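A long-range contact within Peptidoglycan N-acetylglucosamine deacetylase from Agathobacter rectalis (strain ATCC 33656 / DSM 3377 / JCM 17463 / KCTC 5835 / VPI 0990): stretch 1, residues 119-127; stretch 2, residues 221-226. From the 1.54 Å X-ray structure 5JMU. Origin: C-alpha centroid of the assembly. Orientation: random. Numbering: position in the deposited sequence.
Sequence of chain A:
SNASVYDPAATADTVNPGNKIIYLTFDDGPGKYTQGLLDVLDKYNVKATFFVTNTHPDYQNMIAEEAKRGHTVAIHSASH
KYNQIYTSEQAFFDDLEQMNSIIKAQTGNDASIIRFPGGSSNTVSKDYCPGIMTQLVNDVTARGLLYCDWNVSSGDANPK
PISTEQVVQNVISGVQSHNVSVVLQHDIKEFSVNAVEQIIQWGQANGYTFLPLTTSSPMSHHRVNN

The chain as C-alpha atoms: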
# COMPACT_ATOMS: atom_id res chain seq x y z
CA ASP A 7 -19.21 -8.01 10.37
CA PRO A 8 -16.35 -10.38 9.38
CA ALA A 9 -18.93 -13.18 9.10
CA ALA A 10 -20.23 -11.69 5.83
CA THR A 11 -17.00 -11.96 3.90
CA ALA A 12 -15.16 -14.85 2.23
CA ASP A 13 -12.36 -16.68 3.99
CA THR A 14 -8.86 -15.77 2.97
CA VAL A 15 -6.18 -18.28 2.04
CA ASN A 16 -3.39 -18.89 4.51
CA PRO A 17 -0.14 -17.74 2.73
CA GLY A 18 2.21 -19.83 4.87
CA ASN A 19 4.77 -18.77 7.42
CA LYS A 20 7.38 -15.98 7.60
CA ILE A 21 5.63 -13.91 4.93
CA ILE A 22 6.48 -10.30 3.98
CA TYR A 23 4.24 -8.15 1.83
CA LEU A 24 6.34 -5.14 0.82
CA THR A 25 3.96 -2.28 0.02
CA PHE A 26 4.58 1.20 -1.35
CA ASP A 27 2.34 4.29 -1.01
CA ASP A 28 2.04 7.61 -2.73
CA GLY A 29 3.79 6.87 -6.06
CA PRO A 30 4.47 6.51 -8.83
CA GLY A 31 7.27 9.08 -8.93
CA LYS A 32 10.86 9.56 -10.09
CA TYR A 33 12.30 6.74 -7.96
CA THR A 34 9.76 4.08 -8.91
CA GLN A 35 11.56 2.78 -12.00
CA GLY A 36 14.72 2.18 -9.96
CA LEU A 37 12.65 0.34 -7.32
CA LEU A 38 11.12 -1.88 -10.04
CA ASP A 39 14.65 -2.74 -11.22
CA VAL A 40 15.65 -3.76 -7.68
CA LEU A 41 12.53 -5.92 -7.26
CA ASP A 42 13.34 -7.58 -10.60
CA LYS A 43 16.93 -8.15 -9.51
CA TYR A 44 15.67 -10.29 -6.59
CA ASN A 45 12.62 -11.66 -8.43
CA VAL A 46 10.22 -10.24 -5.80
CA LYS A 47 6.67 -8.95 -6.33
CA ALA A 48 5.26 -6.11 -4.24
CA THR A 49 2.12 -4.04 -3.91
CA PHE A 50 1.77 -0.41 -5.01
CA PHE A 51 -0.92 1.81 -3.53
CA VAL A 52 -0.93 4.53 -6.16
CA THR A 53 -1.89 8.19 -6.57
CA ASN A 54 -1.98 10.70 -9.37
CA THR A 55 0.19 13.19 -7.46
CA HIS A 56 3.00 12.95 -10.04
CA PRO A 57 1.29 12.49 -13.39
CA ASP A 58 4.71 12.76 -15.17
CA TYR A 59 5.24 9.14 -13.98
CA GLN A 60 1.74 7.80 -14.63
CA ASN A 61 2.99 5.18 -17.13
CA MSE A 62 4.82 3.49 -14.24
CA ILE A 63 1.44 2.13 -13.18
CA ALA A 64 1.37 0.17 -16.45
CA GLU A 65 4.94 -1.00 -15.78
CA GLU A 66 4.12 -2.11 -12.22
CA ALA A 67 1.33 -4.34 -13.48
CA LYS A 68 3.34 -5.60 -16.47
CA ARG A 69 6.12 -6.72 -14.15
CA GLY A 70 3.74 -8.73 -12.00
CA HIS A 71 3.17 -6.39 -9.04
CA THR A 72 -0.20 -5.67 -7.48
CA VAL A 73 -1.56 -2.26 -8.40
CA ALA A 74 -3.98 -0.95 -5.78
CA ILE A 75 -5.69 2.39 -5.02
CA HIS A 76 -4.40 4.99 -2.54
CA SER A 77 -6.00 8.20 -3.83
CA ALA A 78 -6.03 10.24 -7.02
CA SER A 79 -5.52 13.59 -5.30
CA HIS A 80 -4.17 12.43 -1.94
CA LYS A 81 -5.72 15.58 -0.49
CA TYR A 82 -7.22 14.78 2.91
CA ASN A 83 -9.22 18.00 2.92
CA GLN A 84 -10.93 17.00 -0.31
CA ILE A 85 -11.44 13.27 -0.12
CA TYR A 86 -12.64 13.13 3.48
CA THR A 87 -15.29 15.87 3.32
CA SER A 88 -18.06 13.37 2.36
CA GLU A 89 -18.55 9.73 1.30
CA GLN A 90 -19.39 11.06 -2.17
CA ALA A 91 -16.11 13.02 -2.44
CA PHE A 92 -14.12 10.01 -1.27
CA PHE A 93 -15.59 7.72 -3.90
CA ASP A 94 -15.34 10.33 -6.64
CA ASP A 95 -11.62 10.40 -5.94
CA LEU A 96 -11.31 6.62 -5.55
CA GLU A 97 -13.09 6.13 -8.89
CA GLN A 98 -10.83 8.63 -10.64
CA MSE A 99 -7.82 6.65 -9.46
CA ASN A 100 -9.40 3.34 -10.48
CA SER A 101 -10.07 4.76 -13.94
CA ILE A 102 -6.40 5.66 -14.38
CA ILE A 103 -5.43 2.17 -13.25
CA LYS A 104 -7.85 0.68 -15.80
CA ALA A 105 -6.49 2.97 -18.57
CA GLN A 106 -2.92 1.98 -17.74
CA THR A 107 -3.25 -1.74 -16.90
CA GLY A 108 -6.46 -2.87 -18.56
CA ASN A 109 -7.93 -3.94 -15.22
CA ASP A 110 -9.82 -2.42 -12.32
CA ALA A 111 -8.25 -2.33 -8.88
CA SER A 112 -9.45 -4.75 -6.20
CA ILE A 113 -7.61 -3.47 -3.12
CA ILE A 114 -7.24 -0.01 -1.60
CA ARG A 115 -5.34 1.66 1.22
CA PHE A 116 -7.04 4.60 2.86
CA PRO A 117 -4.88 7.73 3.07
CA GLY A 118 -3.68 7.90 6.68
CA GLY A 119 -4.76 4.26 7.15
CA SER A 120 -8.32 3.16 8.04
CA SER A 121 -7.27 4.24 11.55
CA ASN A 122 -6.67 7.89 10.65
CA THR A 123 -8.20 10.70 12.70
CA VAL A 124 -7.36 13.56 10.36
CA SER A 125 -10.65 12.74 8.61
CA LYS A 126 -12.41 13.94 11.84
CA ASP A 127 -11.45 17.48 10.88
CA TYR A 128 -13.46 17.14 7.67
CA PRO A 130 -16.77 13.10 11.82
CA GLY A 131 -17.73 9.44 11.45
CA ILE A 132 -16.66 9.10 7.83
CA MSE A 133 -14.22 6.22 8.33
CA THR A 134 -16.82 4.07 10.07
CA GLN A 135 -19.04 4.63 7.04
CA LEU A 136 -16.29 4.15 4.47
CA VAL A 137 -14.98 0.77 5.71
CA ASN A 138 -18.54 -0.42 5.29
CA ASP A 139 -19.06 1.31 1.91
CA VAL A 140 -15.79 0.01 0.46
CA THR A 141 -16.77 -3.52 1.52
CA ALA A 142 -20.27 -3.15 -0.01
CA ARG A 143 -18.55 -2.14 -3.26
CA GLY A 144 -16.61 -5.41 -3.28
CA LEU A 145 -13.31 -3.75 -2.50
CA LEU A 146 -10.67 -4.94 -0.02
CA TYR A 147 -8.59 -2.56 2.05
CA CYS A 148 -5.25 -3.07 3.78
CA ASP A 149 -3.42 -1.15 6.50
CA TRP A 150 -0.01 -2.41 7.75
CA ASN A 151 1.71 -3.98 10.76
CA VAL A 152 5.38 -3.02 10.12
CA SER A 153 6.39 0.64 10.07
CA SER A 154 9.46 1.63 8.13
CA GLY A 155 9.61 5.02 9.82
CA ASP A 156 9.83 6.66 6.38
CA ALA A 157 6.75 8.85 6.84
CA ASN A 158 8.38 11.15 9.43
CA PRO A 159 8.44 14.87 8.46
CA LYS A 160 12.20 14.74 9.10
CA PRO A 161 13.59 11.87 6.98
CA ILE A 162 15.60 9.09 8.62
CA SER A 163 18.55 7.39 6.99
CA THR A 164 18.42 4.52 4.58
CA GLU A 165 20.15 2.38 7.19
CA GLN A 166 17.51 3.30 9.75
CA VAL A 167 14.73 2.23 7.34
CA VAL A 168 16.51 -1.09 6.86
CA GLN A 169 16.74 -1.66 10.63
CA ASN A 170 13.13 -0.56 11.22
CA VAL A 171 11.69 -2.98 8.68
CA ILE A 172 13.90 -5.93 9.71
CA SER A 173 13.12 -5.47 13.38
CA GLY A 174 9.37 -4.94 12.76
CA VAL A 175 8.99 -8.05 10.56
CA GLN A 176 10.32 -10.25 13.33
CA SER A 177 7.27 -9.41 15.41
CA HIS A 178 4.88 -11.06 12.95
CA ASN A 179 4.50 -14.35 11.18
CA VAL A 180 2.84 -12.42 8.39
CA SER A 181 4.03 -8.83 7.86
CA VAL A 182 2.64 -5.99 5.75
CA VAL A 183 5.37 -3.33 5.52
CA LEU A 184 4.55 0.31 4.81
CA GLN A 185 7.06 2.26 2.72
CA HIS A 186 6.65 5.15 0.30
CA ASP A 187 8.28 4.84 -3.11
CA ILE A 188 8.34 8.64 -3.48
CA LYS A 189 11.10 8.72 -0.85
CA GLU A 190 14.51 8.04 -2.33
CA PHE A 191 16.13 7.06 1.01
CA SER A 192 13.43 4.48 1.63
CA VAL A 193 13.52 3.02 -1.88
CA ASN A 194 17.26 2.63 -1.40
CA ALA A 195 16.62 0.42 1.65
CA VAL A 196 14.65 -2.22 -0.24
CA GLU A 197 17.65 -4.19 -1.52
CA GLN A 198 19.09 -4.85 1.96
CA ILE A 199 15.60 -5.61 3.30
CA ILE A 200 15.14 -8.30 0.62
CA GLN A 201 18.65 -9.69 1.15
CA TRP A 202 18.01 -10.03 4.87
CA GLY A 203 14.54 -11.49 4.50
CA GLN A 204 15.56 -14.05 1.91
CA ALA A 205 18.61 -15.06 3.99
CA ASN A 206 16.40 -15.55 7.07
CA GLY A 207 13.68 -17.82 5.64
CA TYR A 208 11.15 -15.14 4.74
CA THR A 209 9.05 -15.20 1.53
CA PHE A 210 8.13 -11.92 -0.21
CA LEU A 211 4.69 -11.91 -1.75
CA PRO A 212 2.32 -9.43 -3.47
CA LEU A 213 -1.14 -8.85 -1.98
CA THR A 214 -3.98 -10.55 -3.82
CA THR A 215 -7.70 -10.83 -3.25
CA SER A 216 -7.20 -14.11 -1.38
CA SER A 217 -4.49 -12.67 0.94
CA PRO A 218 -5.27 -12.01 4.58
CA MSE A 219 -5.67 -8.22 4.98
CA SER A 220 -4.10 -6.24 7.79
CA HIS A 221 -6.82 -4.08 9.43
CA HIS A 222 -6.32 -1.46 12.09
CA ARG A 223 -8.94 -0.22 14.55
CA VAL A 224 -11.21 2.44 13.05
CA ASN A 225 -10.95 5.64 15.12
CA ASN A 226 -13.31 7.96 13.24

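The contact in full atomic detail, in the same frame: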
# COMPACT_ATOMS: atom_id res chain seq x y z
N GLY A 119 -4.31 5.54 6.59
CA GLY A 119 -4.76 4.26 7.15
C GLY A 119 -6.25 4.28 7.48
O GLY A 119 -6.82 5.36 7.63
N SER A 120 -6.90 3.13 7.64
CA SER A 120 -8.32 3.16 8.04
C SER A 120 -8.48 3.72 9.45
O SER A 120 -9.60 4.12 9.84
CB SER A 120 -8.93 1.74 7.96
OG SER A 120 -8.42 0.88 8.98
N SER A 121 -7.36 3.76 10.17
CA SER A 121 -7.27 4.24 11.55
C SER A 121 -7.08 5.74 11.70
O SER A 121 -7.00 6.25 12.85
CB SER A 121 -6.08 3.52 12.22
OG SER A 121 -4.92 3.67 11.38
N ASN A 122 -7.01 6.46 10.58
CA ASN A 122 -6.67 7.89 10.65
C ASN A 122 -7.70 8.69 11.43
O ASN A 122 -8.87 8.35 11.43
CB ASN A 122 -6.52 8.51 9.25
CG ASN A 122 -7.85 8.81 8.59
OD1 ASN A 122 -8.50 9.81 8.91
ND2 ASN A 122 -8.26 7.97 7.66
N THR A 123 -7.25 9.77 12.09
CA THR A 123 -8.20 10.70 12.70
C THR A 123 -8.21 12.05 12.02
O THR A 123 -9.07 12.88 12.36
CB THR A 123 -7.93 10.92 14.19
OG1 THR A 123 -6.61 11.42 14.39
CG2 THR A 123 -8.13 9.63 14.94
N VAL A 124 -7.30 12.28 11.06
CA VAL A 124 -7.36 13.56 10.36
C VAL A 124 -8.74 13.76 9.67
O VAL A 124 -9.23 14.88 9.57
CB VAL A 124 -6.22 13.72 9.31
CG1 VAL A 124 -6.25 12.65 8.23
CG2 VAL A 124 -6.17 15.19 8.77
N SER A 125 -9.34 12.65 9.24
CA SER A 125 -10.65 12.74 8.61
C SER A 125 -11.69 13.33 9.58
O SER A 125 -12.68 13.86 9.09
CB SER A 125 -11.12 11.38 8.11
OG SER A 125 -11.12 10.45 9.19
N LYS A 126 -11.45 13.31 10.91
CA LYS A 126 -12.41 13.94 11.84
C LYS A 126 -12.52 15.44 11.61
O LYS A 126 -13.54 16.04 11.91
CB LYS A 126 -12.02 13.77 13.31
CG LYS A 126 -12.08 12.39 13.87
CD LYS A 126 -11.62 12.40 15.35
CE LYS A 126 -11.39 10.99 15.89
NZ LYS A 126 -10.70 11.03 17.24
N ASP A 127 -11.45 16.04 11.12
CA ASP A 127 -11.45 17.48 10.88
C ASP A 127 -12.31 17.86 9.68
O ASP A 127 -12.60 19.05 9.51
CB ASP A 127 -10.04 17.96 10.65
CG ASP A 127 -9.25 17.96 11.94
OD1 ASP A 127 -9.88 18.14 13.00
OD2 ASP A 127 -8.02 17.84 11.87
N HIS A 221 -5.88 -5.17 9.10
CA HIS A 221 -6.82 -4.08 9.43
C HIS A 221 -6.54 -3.48 10.79
O HIS A 221 -6.48 -4.20 11.81
CB HIS A 221 -8.28 -4.56 9.44
CG HIS A 221 -8.83 -4.85 8.08
ND1 HIS A 221 -10.10 -5.37 7.89
CD2 HIS A 221 -8.28 -4.70 6.85
CE1 HIS A 221 -10.31 -5.53 6.59
NE2 HIS A 221 -9.23 -5.12 5.94
N HIS A 222 -6.42 -2.17 10.82
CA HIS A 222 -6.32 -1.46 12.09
C HIS A 222 -7.69 -1.32 12.72
O HIS A 222 -8.69 -1.68 12.12
CB HIS A 222 -5.78 -0.05 11.84
CG HIS A 222 -4.35 0.02 11.40
ND1 HIS A 222 -3.78 1.19 10.99
CD2 HIS A 222 -3.38 -0.93 11.33
CE1 HIS A 222 -2.51 0.98 10.67
NE2 HIS A 222 -2.24 -0.30 10.87
N ARG A 223 -7.72 -0.71 13.91
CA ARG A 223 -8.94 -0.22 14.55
C ARG A 223 -9.41 1.01 13.77
O ARG A 223 -8.59 1.82 13.35
CB ARG A 223 -8.66 0.15 16.03
CG ARG A 223 -9.86 0.69 16.80
CD ARG A 223 -9.48 1.14 18.21
NE ARG A 223 -10.69 1.46 19.00
CZ ARG A 223 -11.28 2.66 19.06
NH1 ARG A 223 -10.80 3.70 18.38
NH2 ARG A 223 -12.38 2.82 19.80
N VAL A 224 -10.72 1.17 13.57
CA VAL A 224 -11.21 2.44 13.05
C VAL A 224 -11.43 3.43 14.20
O VAL A 224 -12.06 3.11 15.20
CB VAL A 224 -12.52 2.24 12.25
CG1 VAL A 224 -13.15 3.58 11.87
CG2 VAL A 224 -12.25 1.40 11.00
N ASN A 225 -10.88 4.64 14.05
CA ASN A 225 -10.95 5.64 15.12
C ASN A 225 -11.82 6.86 14.83
O ASN A 225 -12.00 7.70 15.68
CB ASN A 225 -9.51 6.08 15.43
CG ASN A 225 -8.71 4.90 15.86
OD1 ASN A 225 -9.09 4.26 16.83
ND2 ASN A 225 -7.59 4.64 15.20
N ASN A 226 -12.35 6.94 13.61
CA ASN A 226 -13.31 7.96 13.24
C ASN A 226 -14.52 7.27 12.58
O ASN A 226 -14.90 7.62 11.45
CB ASN A 226 -12.70 8.97 12.26
CG ASN A 226 -13.66 10.11 11.95
OD1 ASN A 226 -14.51 10.46 12.79
ND2 ASN A 226 -13.54 10.70 10.77
OXT ASN A 226 -15.12 6.33 13.14
O HOH W 1 -10.31 5.91 11.61
O HOH W 2 -10.08 -1.04 9.81
O HOH W 3 -11.34 7.96 18.29

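The C-terminal residues of the chain lie along a loop that begins with a type I beta turn, Gly 119 to Asn 122, and the two stretches together bury 461 Å². At Gly 119 the backbone angles would jam a CB against the preceding carbonyl, so glycine fits here. Ser 120 packs directly against the tail, its OG 4.0 Å from His 222 CB, but its hydrogen-bonded links to it run through water: water 2 donates to Ser 120 OG and to His 222 O, while water 1 donates to the carbonyls of Ser 120 and Asn 122 and accepts from Asn 225 N.

Ser 121 makes two direct bonds. Its OG lies 2.8 Å from His 222 ND1, at the edge of the imidazole and near its plane, and its carbonyl O receives a nearly linear hydrogen bond from Asn 225 ND2 (2.9 Å, 174°). Asn 122 works mainly within its own loop; its OD1 accepts from both Ser 125 N (3.0 Å) and Ser 125 OG (2.7 Å). Thr 123 adds a methyl contact, CG2 to Asn 225 CB at 3.8 Å. Because Ser 125 OG donates to Asn 122 OD1, it is free to accept from Asn 226 ND2 at 2.9 Å, and the hydroxyl relays the turn to the C-terminal residue. Finally, the extended side chain of Lys 126 passes Asn 226, with CG 3.3 Å from Asn 226 OD1.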